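Local structure of sulfur carrier protein ThiS (Escherichia coli, 1ZUD) at residues D[30-35]-D[57-62]. The protein carries sulfur, as a thiocarboxylate at its C terminus, to the synthesis of the thiazole phosphate part of thiamine phosphate. Residues are numbered along the deposited sequence; the frame is centred on the assembly and turned at random.
Sequences AGAALA and ILLFQV
Five backbone hydrogen bonds join 30-35 to 57-62 as antiparallel neighbours. A33 and F60 exchange two. A33 N gives to F60 O at 3.0 Å. F60 N gives back to A33 O, nearly straight at 170°. A35 and L58 form a second such pair. V62 N reaches G31 O (3.0 Å), one residue beyond strand 56-61 and one before strand 32-36. Between these rungs, the CA atoms of A32 and L34 make CA-H...O contacts with F60 O and L58 O.

The F60 ring folds back across its partner strand. CG sits in the crowded position between backbone N and carbonyl carbon (chi1 51°). One ring face therefore lies against A33 O, with the oxygen offset toward the rim on the CD1/CE1 side. Farther out, CZ touches A33 CB (3.8 Å). A35 and L58 meet CB to CB on this same face of the sheet.

The other face carries A32, L34, L59 and Q61. L34 and L59 both hold CG anti to the backbone N, and their CD1 methyls meet at 4.0 Å. L34 CD1 also presses on I57 CG2 (3.5 Å), the two side chains crossing obliquely. L59 CD1 reaches A32 CB as well. The Q61 chain bends at chi2 (-92°), which brings its amide back alongside the G31 carbonyl. Its NE2 gives a weak bond to A30 O (3.4 Å). G31 has no side chain, so Q61 OE1 can lie close to it.

Strand 56-61 is the middle strand of the ubiquitin-like sheet, between parallel 2-5 and antiparallel 32-36; strand 39-40 lies beyond 32-36. On the F60 face, A33 and L58 meet W174 and R230 of the ThiF chain. On the opposite face, L34, I57 and L59 pack against helix 18-24.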
loop_
_atom_site.group_PDB
_atom_site.type_symbol
_atom_site.label_atom_id
_atom_site.label_comp_id
_atom_site.label_asym_id
_atom_site.label_seq_id
_atom_site.Cartn_x
_atom_site.Cartn_y
_atom_site.Cartn_z
ATOM N N ALA D 30 6.851 0.227 -28.311
ATOM C CA ALA D 30 7.072 1.519 -27.695
ATOM C C ALA D 30 6.254 1.582 -26.382
ATOM O O ALA D 30 5.090 1.213 -26.347
ATOM C CB ALA D 30 6.634 2.627 -28.659
ATOM N N GLY D 31 6.887 2.015 -25.304
ATOM C CA GLY D 31 6.179 2.099 -24.038
ATOM C C GLY D 31 5.927 0.756 -23.366
ATOM O O GLY D 31 5.230 0.717 -22.356
ATOM N N ALA D 32 6.496 -0.343 -23.885
ATOM C CA ALA D 32 6.269 -1.659 -23.277
ATOM C C ALA D 32 7.511 -2.279 -22.675
ATOM O O ALA D 32 8.628 -1.951 -23.059
ATOM C CB ALA D 32 5.653 -2.649 -24.349
ATOM N N ALA D 33 7.342 -3.139 -21.679
ATOM C CA ALA D 33 8.510 -3.820 -21.137
ATOM C C ALA D 33 8.038 -5.258 -21.101
ATOM O O ALA D 33 6.840 -5.528 -21.116
ATOM C CB ALA D 33 8.889 -3.312 -19.714
ATOM N N LEU D 34 8.980 -6.177 -21.063
ATOM C CA LEU D 34 8.651 -7.589 -21.102
ATOM C C LEU D 34 9.459 -8.389 -20.049
ATOM O O LEU D 34 10.648 -8.115 -19.800
ATOM C CB LEU D 34 8.928 -8.105 -22.548
ATOM C CG LEU D 34 8.572 -9.581 -22.753
ATOM C CD1 LEU D 34 7.542 -9.683 -23.860
ATOM C CD2 LEU D 34 9.814 -10.408 -23.022
ATOM N N ALA D 35 8.799 -9.349 -19.407
ATOM C CA ALA D 35 9.480 -10.208 -18.461
ATOM C C ALA D 35 9.308 -11.650 -18.938
ATOM O O ALA D 35 8.264 -12.007 -19.522
ATOM C CB ALA D 35 8.888 -10.079 -17.089
ATOM N N ILE D 57 5.479 -15.390 -20.023
ATOM C CA ILE D 57 5.787 -14.054 -20.485
ATOM C C ILE D 57 4.740 -13.028 -20.084
ATOM O O ILE D 57 3.550 -13.317 -20.079
ATOM C CB ILE D 57 5.911 -14.073 -21.996
ATOM C CG1 ILE D 57 6.961 -15.131 -22.420
ATOM C CG2 ILE D 57 6.432 -12.732 -22.496
ATOM C CD1 ILE D 57 7.029 -15.280 -23.950
ATOM N N LEU D 58 5.213 -11.839 -19.733
ATOM C CA LEU D 58 4.346 -10.705 -19.366
ATOM C C LEU D 58 4.770 -9.541 -20.238
ATOM O O LEU D 58 5.964 -9.231 -20.368
ATOM C CB LEU D 58 4.576 -10.276 -17.915
ATOM C CG LEU D 58 4.372 -11.315 -16.832
ATOM C CD1 LEU D 58 4.502 -10.626 -15.483
ATOM C CD2 LEU D 58 2.957 -11.953 -16.987
ATOM N N LEU D 59 3.793 -8.915 -20.851
ATOM C CA LEU D 59 4.034 -7.767 -21.680
ATOM C C LEU D 59 3.163 -6.672 -21.040
ATOM O O LEU D 59 1.956 -6.851 -20.932
ATOM C CB LEU D 59 3.550 -8.058 -23.080
ATOM C CG LEU D 59 3.681 -6.811 -23.918
ATOM C CD1 LEU D 59 5.185 -6.493 -24.092
ATOM C CD2 LEU D 59 2.930 -7.027 -25.242
ATOM N N PHE D 60 3.750 -5.575 -20.589
ATOM C CA PHE D 60 2.935 -4.522 -19.925
ATOM C C PHE D 60 3.417 -3.123 -20.306
ATOM O O PHE D 60 4.530 -2.936 -20.793
ATOM C CB PHE D 60 2.972 -4.704 -18.375
ATOM C CG PHE D 60 4.386 -4.827 -17.800
ATOM C CD1 PHE D 60 5.118 -6.018 -17.938
ATOM C CD2 PHE D 60 5.004 -3.736 -17.203
ATOM C CE1 PHE D 60 6.456 -6.107 -17.485
ATOM C CE2 PHE D 60 6.331 -3.809 -16.743
ATOM C CZ PHE D 60 7.068 -5.012 -16.885
ATOM N N GLN D 61 2.587 -2.122 -20.062
ATOM C CA GLN D 61 2.973 -0.762 -20.440
ATOM C C GLN D 61 3.461 0.031 -19.259
ATOM O O GLN D 61 3.095 -0.266 -18.105
ATOM C CB GLN D 61 1.769 -0.037 -21.049
ATOM C CG GLN D 61 1.422 -0.521 -22.439
ATOM C CD GLN D 61 2.116 0.307 -23.518
ATOM O OE1 GLN D 61 2.093 1.542 -23.461
ATOM N NE2 GLN D 61 2.725 -0.362 -24.506
ATOM N N VAL D 62 4.292 1.030 -19.551
ATOM C CA VAL D 62 4.797 1.886 -18.499
ATOM C C VAL D 62 3.640 2.776 -17.940
ATOM O O VAL D 62 2.730 3.186 -18.687
ATOM C CB VAL D 62 5.915 2.834 -19.038
ATOM C CG1 VAL D 62 5.359 3.739 -20.241
ATOM C CG2 VAL D 62 6.500 3.689 -17.833
#